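Local coordinates for protein rhamnosidase B (Bacillus sp., PDB 2OKX) that hydrolyses terminal alpha-L-rhamnose residues from glycosides as a family 78 glycoside hydrolase, probably with inversion at the anomeric carbon, at residues W6-Q15 / A176-W187; V761-Y771 / Y787-I798. All coordinates share one frame; numbering follows the deposited sequence.

Contact 1. Residues W6-Q15 / A176-W187; sequences WNASWIWGGQ and ARSIGPAGTAPW
The indole of Trp10 lies flat on that of Trp187, six-membered ring over six-membered ring, with centroids 3.7 Å apart and planes at 16°. Trp187 CE3 sits over the centre of the Trp10 ring, and Pro186 CD covers the other face of Trp187, which is thus sandwiched. Outside the segments, Trp187 NE1 donates to Asp47 OD2. With CG beside the backbone N (chi1 -83°), the Trp10 indole is carried off the sheet face shared with Trp12 and onto Trp187, and its rim meets the carbonyl oxygens of Gly180 and Pro181 in plane. The backbones pair as antiparallel strands, 9-12 forming an outermost strand of the seven-stranded sheet in this beta-rich N-terminal region; Arg177 N donates to Trp12 O at 2.9 Å and 172°. Ile179 lodges between the CB atoms of two tryptophans: its CB lies 4.0 Å from Trp10 CB, while CD1 reaches Trp12 CB at 3.8 Å. On the sheet face bearing Ile11, the Ile11 CD1 methyl butts against Ala176 CB at 3.8 Å. Further along, the small knob of Ala182 CB presses on Trp6 CD1 at 3.5 Å. Beside that knob, one water accepts from Ala182 N and donates to Ala8 O.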
loop_
_atom_site.group_PDB
_atom_site.type_symbol
_atom_site.label_atom_id
_atom_site.label_comp_id
_atom_site.label_asym_id
_atom_site.label_seq_id
_atom_site.Cartn_x
_atom_site.Cartn_y
_atom_site.Cartn_z
ATOM N N TRP A 6 -20.381 18.011 19.436
ATOM C CA TRP A 6 -19.101 18.391 19.978
ATOM C C TRP A 6 -19.106 19.698 20.778
ATOM O O TRP A 6 -19.848 20.636 20.471
ATOM C CB TRP A 6 -18.084 18.505 18.837
ATOM C CG TRP A 6 -17.808 17.204 18.146
ATOM C CD1 TRP A 6 -18.598 16.565 17.231
ATOM C CD2 TRP A 6 -16.647 16.393 18.310
ATOM N NE1 TRP A 6 -17.991 15.407 16.809
ATOM C CE2 TRP A 6 -16.790 15.278 17.457
ATOM C CE3 TRP A 6 -15.497 16.502 19.096
ATOM C CZ2 TRP A 6 -15.818 14.268 17.367
ATOM C CZ3 TRP A 6 -14.526 15.497 19.008
ATOM C CH2 TRP A 6 -14.698 14.396 18.145
ATOM N N ASN A 7 -18.254 19.738 21.795
ATOM C CA ASN A 7 -18.096 20.904 22.653
ATOM C C ASN A 7 -16.621 21.260 22.620
ATOM O O ASN A 7 -16.067 21.780 23.587
ATOM C CB ASN A 7 -18.513 20.580 24.089
ATOM C CG ASN A 7 -19.965 20.174 24.190
ATOM O OD1 ASN A 7 -20.861 20.948 23.855
ATOM N ND2 ASN A 7 -20.208 18.949 24.650
ATOM N N ALA A 8 -15.988 20.949 21.496
ATOM C CA ALA A 8 -14.574 21.226 21.303
ATOM C C ALA A 8 -14.414 21.901 19.950
ATOM O O ALA A 8 -15.324 21.866 19.121
ATOM C CB ALA A 8 -13.769 19.930 21.346
ATOM N N SER A 9 -13.256 22.508 19.727
ATOM C CA SER A 9 -13.003 23.194 18.471
ATOM C C SER A 9 -11.774 22.658 17.755
ATOM O O SER A 9 -10.819 22.215 18.393
ATOM C CB SER A 9 -12.816 24.692 18.728
ATOM O OG SER A 9 -13.936 25.235 19.404
ATOM N N TRP A 10 -11.812 22.688 16.426
ATOM C CA TRP A 10 -10.672 22.259 15.632
ATOM C C TRP A 10 -9.599 23.306 15.899
ATOM O O TRP A 10 -9.877 24.508 15.843
ATOM C CB TRP A 10 -10.993 22.280 14.137
ATOM C CG TRP A 10 -11.697 21.077 13.610
ATOM C CD1 TRP A 10 -13.036 20.926 13.415
ATOM C CD2 TRP A 10 -11.083 19.867 13.151
ATOM N NE1 TRP A 10 -13.300 19.697 12.855
ATOM C CE2 TRP A 10 -12.116 19.027 12.684
ATOM C CE3 TRP A 10 -9.759 19.413 13.087
ATOM C CZ2 TRP A 10 -11.866 17.754 12.155
ATOM C CZ3 TRP A 10 -9.510 18.145 12.560
ATOM C CH2 TRP A 10 -10.559 17.335 12.102
ATOM N N ILE A 11 -8.383 22.866 16.191
ATOM C CA ILE A 11 -7.302 23.803 16.451
ATOM C C ILE A 11 -6.041 23.448 15.679
ATOM O O ILE A 11 -5.838 22.301 15.273
ATOM C CB ILE A 11 -6.938 23.858 17.950
ATOM C CG1 ILE A 11 -6.438 22.489 18.418
ATOM C CG2 ILE A 11 -8.144 24.299 18.762
ATOM C CD1 ILE A 11 -5.926 22.477 19.851
ATOM N N TRP A 12 -5.201 24.451 15.471
ATOM C CA TRP A 12 -3.939 24.258 14.781
ATOM C C TRP A 12 -2.971 25.285 15.353
ATOM O O TRP A 12 -3.254 25.891 16.389
ATOM C CB TRP A 12 -4.110 24.453 13.269
ATOM C CG TRP A 12 -2.907 24.009 12.481
ATOM C CD1 TRP A 12 -2.140 24.774 11.646
ATOM C CD2 TRP A 12 -2.306 22.705 12.494
ATOM N NE1 TRP A 12 -1.095 24.030 11.146
ATOM C CE2 TRP A 12 -1.173 22.758 11.649
ATOM C CE3 TRP A 12 -2.613 21.499 13.139
ATOM C CZ2 TRP A 12 -0.346 21.649 11.434
ATOM C CZ3 TRP A 12 -1.788 20.393 12.924
ATOM C CH2 TRP A 12 -0.668 20.480 12.077
ATOM N N GLY A 13 -1.833 25.467 14.696
ATOM C CA GLY A 13 -0.846 26.422 15.160
ATOM C C GLY A 13 -0.025 26.913 13.985
ATOM O O GLY A 13 -0.046 26.301 12.920
ATOM N N GLY A 14 0.700 28.012 14.168
ATOM C CA GLY A 14 1.502 28.546 13.081
ATOM C C GLY A 14 0.655 29.384 12.139
ATOM O O GLY A 14 -0.564 29.452 12.293
ATOM N N GLN A 15 1.293 30.017 11.159
ATOM C CA GLN A 15 0.576 30.862 10.207
ATOM C C GLN A 15 -0.013 30.095 9.028
ATOM O O GLN A 15 -1.175 30.290 8.673
ATOM C CB GLN A 15 1.492 31.977 9.685
ATOM C CG GLN A 15 2.808 31.500 9.091
ATOM C CD GLN A 15 3.894 31.295 10.137
ATOM O OE1 GLN A 15 3.754 30.478 11.050
ATOM N NE2 GLN A 15 4.986 32.043 10.003
ATOM N N ALA A 176 -2.741 27.607 20.971
ATOM C CA ALA A 176 -3.296 27.070 19.736
ATOM C C ALA A 176 -4.327 28.043 19.178
ATOM O O ALA A 176 -4.903 28.834 19.919
ATOM C CB ALA A 176 -3.942 25.714 19.998
ATOM N N ARG A 177 -4.553 27.979 17.870
ATOM C CA ARG A 177 -5.514 28.856 17.213
ATOM C C ARG A 177 -6.749 28.057 16.817
ATOM O O ARG A 177 -6.641 27.028 16.153
ATOM C CB ARG A 177 -4.886 29.476 15.962
ATOM C CG ARG A 177 -3.505 30.075 16.189
ATOM C CD ARG A 177 -2.911 30.625 14.896
ATOM N NE ARG A 177 -1.550 31.126 15.090
ATOM C CZ ARG A 177 -0.829 31.733 14.150
ATOM N NH1 ARG A 177 0.401 32.152 14.422
ATOM N NH2 ARG A 177 -1.336 31.927 12.940
ATOM N N SER A 178 -7.922 28.524 17.228
ATOM C CA SER A 178 -9.162 27.837 16.892
ATOM C C SER A 178 -9.484 28.024 15.415
ATOM O O SER A 178 -9.302 29.108 14.867
ATOM C CB SER A 178 -10.316 28.377 17.738
ATOM O OG SER A 178 -11.541 27.775 17.358
ATOM N N ILE A 179 -9.956 26.959 14.775
ATOM C CA ILE A 179 -10.311 27.000 13.362
ATOM C C ILE A 179 -11.824 27.062 13.222
ATOM O O ILE A 179 -12.346 27.599 12.248
ATOM C CB ILE A 179 -9.797 25.745 12.620
ATOM C CG1 ILE A 179 -8.270 25.687 12.691
ATOM C CG2 ILE A 179 -10.260 25.766 11.170
ATOM C CD1 ILE A 179 -7.674 24.445 12.048
ATOM N N GLY A 180 -12.521 26.510 14.208
ATOM C CA GLY A 180 -13.972 26.508 14.179
ATOM C C GLY A 180 -14.537 25.284 14.873
ATOM O O GLY A 180 -13.790 24.377 15.240
ATOM N N PRO A 181 -15.860 25.227 15.072
ATOM C CA PRO A 181 -16.471 24.075 15.737
ATOM C C PRO A 181 -16.524 22.871 14.804
ATOM O O PRO A 181 -16.076 22.943 13.661
ATOM C CB PRO A 181 -17.860 24.590 16.084
ATOM C CG PRO A 181 -18.175 25.453 14.892
ATOM C CD PRO A 181 -16.882 26.221 14.696
ATOM N N ALA A 182 -17.066 21.765 15.299
ATOM C CA ALA A 182 -17.196 20.564 14.489
ATOM C C ALA A 182 -18.158 20.892 13.353
ATOM O O ALA A 182 -19.231 21.449 13.584
ATOM C CB ALA A 182 -17.746 19.418 15.328
ATOM N N GLY A 183 -17.768 20.555 12.128
ATOM C CA GLY A 183 -18.620 20.836 10.988
ATOM C C GLY A 183 -18.012 21.902 10.102
ATOM O O GLY A 183 -18.486 22.141 8.996
ATOM N N THR A 184 -16.962 22.550 10.597
ATOM C CA THR A 184 -16.270 23.588 9.844
ATOM C C THR A 184 -15.523 22.921 8.691
ATOM O O THR A 184 -14.977 21.827 8.851
ATOM C CB THR A 184 -15.257 24.336 10.738
ATOM O OG1 THR A 184 -15.943 24.913 11.855
ATOM C CG2 THR A 184 -14.561 25.441 9.959
ATOM N N ALA A 185 -15.505 23.571 7.530
ATOM C CA ALA A 185 -14.818 23.023 6.366
ATOM C C ALA A 185 -13.351 22.797 6.704
ATOM O O ALA A 185 -12.783 23.514 7.527
ATOM C CB ALA A 185 -14.940 23.976 5.179
ATOM N N PRO A 186 -12.705 21.819 6.047
ATOM C CA PRO A 186 -13.263 20.936 5.013
ATOM C C PRO A 186 -13.924 19.647 5.510
ATOM O O PRO A 186 -14.449 18.869 4.715
ATOM C CB PRO A 186 -12.051 20.648 4.136
ATOM C CG PRO A 186 -10.953 20.550 5.146
ATOM C CD PRO A 186 -11.232 21.730 6.067
ATOM N N TRP A 187 -13.907 19.425 6.819
ATOM C CA TRP A 187 -14.486 18.212 7.394
ATOM C C TRP A 187 -15.983 18.385 7.639
ATOM O O TRP A 187 -16.441 18.427 8.779
ATOM C CB TRP A 187 -13.758 17.892 8.695
ATOM C CG TRP A 187 -12.282 18.120 8.576
ATOM C CD1 TRP A 187 -11.367 17.308 7.958
ATOM C CD2 TRP A 187 -11.556 19.264 9.040
ATOM N NE1 TRP A 187 -10.115 17.879 8.012
ATOM C CE2 TRP A 187 -10.204 19.079 8.670
ATOM C CE3 TRP A 187 -11.916 20.430 9.731
ATOM C CZ2 TRP A 187 -9.210 20.017 8.973
ATOM C CZ3 TRP A 187 -10.928 21.362 10.031
ATOM C CH2 TRP A 187 -9.591 21.149 9.652
HETATM O O HOH W 1 -17.713 21.730 17.976
HETATM O O HOH W 2 -15.629 19.800 10.814
#

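Contact 2. Residues V761-Y771 / Y787-I798; sequences VYSMQTQVVAY and YLSSPPPAFVQI
Tyr762 CB rests over one face of the Phe795 ring, 3.8 Å from its centroid and 27° off the normal, a CH-pi contact. The two aromatic rings are slid apart and barely overlap. Pro792 CB covers the opposite face of Phe795, while Met764 SD approaches the edge. Bent at chi2 and chi3 (-61° and -64°), the methionine chain curls back to bring SD within 3.6 Å of Pro791 CB and its methyl near the Tyr787 carbonyl. Farther along helix 764-772, the Tyr771 ring takes Leu788 CD1, from the end of helix 778-789, over one face, 3.9 Å from the centroid, and Leu788 CD2 meets Val768 CG2.

Two backbone bonds set this register: Val796 N donates to Tyr762 O at 2.7 Å, on a lone pair in the carbonyl plane, and Met764 N to Val796 O at 2.9 Å. They form a single bridge at the helix start, where Ser763 is the N-cap, its OG accepting weakly from Thr766 N. Ser763 CB and Val796 CB are pressed to 3.4 Å. In the next shell, Asp750 binds the hydroxyls of Ser763 and Thr766, and Gln767 NE2 donates to the carbonyls of Ser763 and Tyr748. Cutting Phe795 back to an alanine would probably open a gap between Tyr762 CB and Pro792 and deprive the Met764 sulfur of the ring edge beside it. Within the six-hairpin glycosidase domain, two hydrogen bonds thus fix the register, and the contact's stability probably comes mostly from apolar and CH-pi contacts.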
loop_
_atom_site.group_PDB
_atom_site.type_symbol
_atom_site.label_atom_id
_atom_site.label_comp_id
_atom_site.label_asym_id
_atom_site.label_seq_id
_atom_site.Cartn_x
_atom_site.Cartn_y
_atom_site.Cartn_z
ATOM N N VAL A 761 -4.765 -11.503 -30.531
ATOM C CA VAL A 761 -4.129 -11.992 -29.317
ATOM C C VAL A 761 -5.119 -12.818 -28.496
ATOM O O VAL A 761 -6.246 -12.390 -28.251
ATOM C CB VAL A 761 -3.602 -10.813 -28.456
ATOM C CG1 VAL A 761 -2.994 -11.333 -27.159
ATOM C CG2 VAL A 761 -2.567 -10.021 -29.244
ATOM N N TYR A 762 -4.690 -14.005 -28.082
ATOM C CA TYR A 762 -5.526 -14.895 -27.284
ATOM C C TYR A 762 -4.857 -15.184 -25.946
ATOM O O TYR A 762 -3.673 -15.525 -25.889
ATOM C CB TYR A 762 -5.771 -16.196 -28.046
ATOM C CG TYR A 762 -6.564 -15.986 -29.312
ATOM C CD1 TYR A 762 -7.954 -15.872 -29.275
ATOM C CD2 TYR A 762 -5.924 -15.846 -30.543
ATOM C CE1 TYR A 762 -8.688 -15.621 -30.431
ATOM C CE2 TYR A 762 -6.648 -15.592 -31.709
ATOM C CZ TYR A 762 -8.028 -15.480 -31.644
ATOM O OH TYR A 762 -8.748 -15.220 -32.789
ATOM N N SER A 763 -5.622 -15.050 -24.868
ATOM C CA SER A 763 -5.086 -15.275 -23.533
ATOM C C SER A 763 -5.927 -16.236 -22.708
ATOM O O SER A 763 -7.125 -16.394 -22.938
ATOM C CB SER A 763 -4.986 -13.943 -22.790
ATOM O OG SER A 763 -6.275 -13.381 -22.611
ATOM N N MET A 764 -5.285 -16.885 -21.744
ATOM C CA MET A 764 -5.984 -17.805 -20.857
ATOM C C MET A 764 -6.968 -16.997 -20.024
ATOM O O MET A 764 -8.071 -17.456 -19.725
ATOM C CB MET A 764 -4.995 -18.503 -19.928
ATOM C CG MET A 764 -4.292 -19.688 -20.551
ATOM S SD MET A 764 -5.501 -20.937 -21.027
ATOM C CE MET A 764 -6.170 -21.386 -19.424
ATOM N N GLN A 765 -6.552 -15.785 -19.663
ATOM C CA GLN A 765 -7.361 -14.888 -18.848
ATOM C C GLN A 765 -8.777 -14.685 -19.380
ATOM O O GLN A 765 -9.759 -14.893 -18.666
ATOM C CB GLN A 765 -6.668 -13.523 -18.715
ATOM C CG GLN A 765 -5.405 -13.504 -17.839
ATOM C CD GLN A 765 -4.130 -13.876 -18.582
ATOM O OE1 GLN A 765 -3.025 -13.636 -18.091
ATOM N NE2 GLN A 765 -4.274 -14.464 -19.763
ATOM N N THR A 766 -8.884 -14.263 -20.634
ATOM C CA THR A 766 -10.190 -14.021 -21.229
ATOM C C THR A 766 -11.064 -15.268 -21.237
ATOM O O THR A 766 -12.266 -15.186 -20.998
ATOM C CB THR A 766 -10.046 -13.487 -22.664
ATOM O OG1 THR A 766 -9.333 -12.243 -22.631
ATOM C CG2 THR A 766 -11.420 -13.262 -23.293
ATOM N N GLN A 767 -10.455 -16.417 -21.506
ATOM C CA GLN A 767 -11.191 -17.676 -21.544
ATOM C C GLN A 767 -11.694 -18.038 -20.145
ATOM O O GLN A 767 -12.848 -18.438 -19.974
ATOM C CB GLN A 767 -10.300 -18.803 -22.073
ATOM C CG GLN A 767 -9.502 -18.463 -23.327
ATOM C CD GLN A 767 -10.321 -17.726 -24.374
ATOM O OE1 GLN A 767 -11.436 -18.128 -24.706
ATOM N NE2 GLN A 767 -9.759 -16.643 -24.907
ATOM N N VAL A 768 -10.822 -17.900 -19.148
ATOM C CA VAL A 768 -11.192 -18.208 -17.772
ATOM C C VAL A 768 -12.368 -17.337 -17.337
ATOM O O VAL A 768 -13.320 -17.824 -16.729
ATOM C CB VAL A 768 -10.004 -17.977 -16.800
ATOM C CG1 VAL A 768 -10.478 -18.083 -15.358
ATOM C CG2 VAL A 768 -8.913 -19.001 -17.061
ATOM N N VAL A 769 -12.300 -16.048 -17.650
ATOM C CA VAL A 769 -13.369 -15.130 -17.277
ATOM C C VAL A 769 -14.683 -15.489 -17.967
ATOM O O VAL A 769 -15.751 -15.395 -17.365
ATOM C CB VAL A 769 -12.998 -13.664 -17.615
ATOM C CG1 VAL A 769 -14.159 -12.742 -17.287
ATOM C CG2 VAL A 769 -11.763 -13.247 -16.824
ATOM N N ALA A 770 -14.608 -15.895 -19.230
ATOM C CA ALA A 770 -15.810 -16.270 -19.968
ATOM C C ALA A 770 -16.460 -17.475 -19.287
ATOM O O ALA A 770 -17.686 -17.570 -19.193
ATOM C CB ALA A 770 -15.453 -16.609 -21.412
ATOM N N TYR A 771 -15.624 -18.385 -18.804
ATOM C CA TYR A 771 -16.096 -19.585 -18.126
ATOM C C TYR A 771 -16.780 -19.248 -16.801
ATOM O O TYR A 771 -17.877 -19.734 -16.519
ATOM C CB TYR A 771 -14.917 -20.522 -17.866
ATOM C CG TYR A 771 -15.307 -21.877 -17.321
ATOM C CD1 TYR A 771 -15.874 -22.848 -18.149
ATOM C CD2 TYR A 771 -15.106 -22.193 -15.980
ATOM C CE1 TYR A 771 -16.229 -24.102 -17.651
ATOM C CE2 TYR A 771 -15.457 -23.439 -15.472
ATOM C CZ TYR A 771 -16.018 -24.390 -16.312
ATOM O OH TYR A 771 -16.368 -25.619 -15.807
ATOM N N TYR A 787 -9.118 -25.946 -22.230
ATOM C CA TYR A 787 -8.045 -24.980 -22.041
ATOM C C TYR A 787 -7.644 -24.940 -20.568
ATOM O O TYR A 787 -6.463 -24.837 -20.241
ATOM C CB TYR A 787 -8.502 -23.588 -22.497
ATOM C CG TYR A 787 -8.765 -23.472 -23.989
ATOM C CD1 TYR A 787 -9.518 -22.416 -24.501
ATOM C CD2 TYR A 787 -8.258 -24.414 -24.887
ATOM C CE1 TYR A 787 -9.764 -22.299 -25.870
ATOM C CE2 TYR A 787 -8.496 -24.307 -26.259
ATOM C CZ TYR A 787 -9.250 -23.249 -26.741
ATOM O OH TYR A 787 -9.500 -23.146 -28.092
ATOM N N LEU A 788 -8.635 -25.025 -19.685
ATOM C CA LEU A 788 -8.381 -25.006 -18.249
ATOM C C LEU A 788 -7.451 -26.146 -17.840
ATOM O O LEU A 788 -6.480 -25.932 -17.110
ATOM C CB LEU A 788 -9.700 -25.109 -17.469
ATOM C CG LEU A 788 -10.724 -23.985 -17.661
ATOM C CD1 LEU A 788 -11.912 -24.222 -16.742
ATOM C CD2 LEU A 788 -10.089 -22.631 -17.362
ATOM N N SER A 789 -7.743 -27.353 -18.316
ATOM C CA SER A 789 -6.922 -28.517 -17.991
ATOM C C SER A 789 -5.610 -28.552 -18.771
ATOM O O SER A 789 -4.628 -29.140 -18.317
ATOM C CB SER A 789 -7.708 -29.808 -18.243
ATOM O OG SER A 789 -8.153 -29.878 -19.586
ATOM N N SER A 790 -5.593 -27.926 -19.945
ATOM C CA SER A 790 -4.393 -27.888 -20.775
ATOM C C SER A 790 -4.277 -26.541 -21.481
ATOM O O SER A 790 -4.668 -26.397 -22.640
ATOM C CB SER A 790 -4.429 -29.008 -21.816
ATOM O OG SER A 790 -4.449 -30.281 -21.193
ATOM N N PRO A 791 -3.738 -25.532 -20.784
ATOM C CA PRO A 791 -3.576 -24.190 -21.353
ATOM C C PRO A 791 -2.683 -24.152 -22.596
ATOM O O PRO A 791 -1.529 -24.582 -22.558
ATOM C CB PRO A 791 -2.974 -23.396 -20.192
ATOM C CG PRO A 791 -3.526 -24.099 -18.980
ATOM C CD PRO A 791 -3.362 -25.547 -19.360
ATOM N N PRO A 792 -3.215 -23.646 -23.721
ATOM C CA PRO A 792 -2.428 -23.565 -24.957
ATOM C C PRO A 792 -1.217 -22.656 -24.748
ATOM O O PRO A 792 -1.364 -21.465 -24.483
ATOM C CB PRO A 792 -3.420 -22.977 -25.956
ATOM C CG PRO A 792 -4.741 -23.490 -25.457
ATOM C CD PRO A 792 -4.619 -23.279 -23.969
ATOM N N PRO A 793 -0.002 -23.210 -24.864
ATOM C CA PRO A 793 1.220 -22.422 -24.678
ATOM C C PRO A 793 1.330 -21.197 -25.585
ATOM O O PRO A 793 2.134 -20.298 -25.325
ATOM C CB PRO A 793 2.328 -23.443 -24.931
ATOM C CG PRO A 793 1.692 -24.399 -25.894
ATOM C CD PRO A 793 0.322 -24.580 -25.294
ATOM N N ALA A 794 0.521 -21.160 -26.641
ATOM C CA ALA A 794 0.534 -20.036 -27.573
ATOM C C ALA A 794 -0.271 -18.873 -27.009
ATOM O O ALA A 794 -0.075 -17.719 -27.399
ATOM C CB ALA A 794 -0.039 -20.460 -28.917
ATOM N N PHE A 795 -1.186 -19.185 -26.097
ATOM C CA PHE A 795 -2.014 -18.163 -25.469
ATOM C C PHE A 795 -1.200 -17.384 -24.450
ATOM O O PHE A 795 -0.192 -17.878 -23.940
ATOM C CB PHE A 795 -3.202 -18.795 -24.736
ATOM C CG PHE A 795 -4.339 -19.202 -25.630
ATOM C CD1 PHE A 795 -5.551 -19.605 -25.075
ATOM C CD2 PHE A 795 -4.208 -19.187 -27.014
ATOM C CE1 PHE A 795 -6.617 -19.987 -25.883
ATOM C CE2 PHE A 795 -5.271 -19.568 -27.831
ATOM C CZ PHE A 795 -6.476 -19.969 -27.264
ATOM N N VAL A 796 -1.637 -16.163 -24.163
ATOM C CA VAL A 796 -0.970 -15.350 -23.156
ATOM C C VAL A 796 -1.257 -16.110 -21.863
ATOM O O VAL A 796 -2.360 -16.622 -21.685
ATOM C CB VAL A 796 -1.584 -13.931 -23.077
ATOM C CG1 VAL A 796 -1.009 -13.175 -21.887
ATOM C CG2 VAL A 796 -1.295 -13.169 -24.364
ATOM N N GLN A 797 -0.274 -16.196 -20.973
ATOM C CA GLN A 797 -0.450 -16.925 -19.720
ATOM C C GLN A 797 -0.777 -16.023 -18.532
ATOM O O GLN A 797 -0.593 -14.805 -18.596
ATOM C CB GLN A 797 0.811 -17.736 -19.414
ATOM C CG GLN A 797 1.205 -18.722 -20.510
ATOM C CD GLN A 797 0.138 -19.774 -20.766
ATOM O OE1 GLN A 797 -0.321 -20.443 -19.844
ATOM N NE2 GLN A 797 -0.257 -19.927 -22.026
ATOM N N ILE A 798 -1.262 -16.631 -17.449
ATOM C CA ILE A 798 -1.607 -15.898 -16.233
ATOM C C ILE A 798 -0.337 -15.280 -15.662
ATOM O O ILE A 798 0.671 -15.968 -15.486
ATOM C CB ILE A 798 -2.250 -16.838 -15.185
ATOM C CG1 ILE A 798 -3.617 -17.314 -15.691
ATOM C CG2 ILE A 798 -2.395 -16.116 -13.846
ATOM C CD1 ILE A 798 -4.329 -18.253 -14.742
#

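Overall arrangement
From the N terminus, strand 9-12 pairs with strand 174-181 and so closes a loop of 160 residues, rich in strands and without helix; contact 1 thereby ties the start of the chain to a strand laid down much later in the same sheet. The chain then runs through further beta sheets before the six-hairpin glycosidase domain, where contact 2 closes a much shorter loop of 15 residues, mostly helix, joining the first part of helix 764-772 to the end of helix 778-789 and the loop after it. The two closures follow in series, neither enclosing nor crossing the other. The centres of contact 1 and contact 2 are about 56 Å apart, on opposite sides of the chain's centre; the nearest atoms of contact 1 and contact 2 are about 39 Å apart.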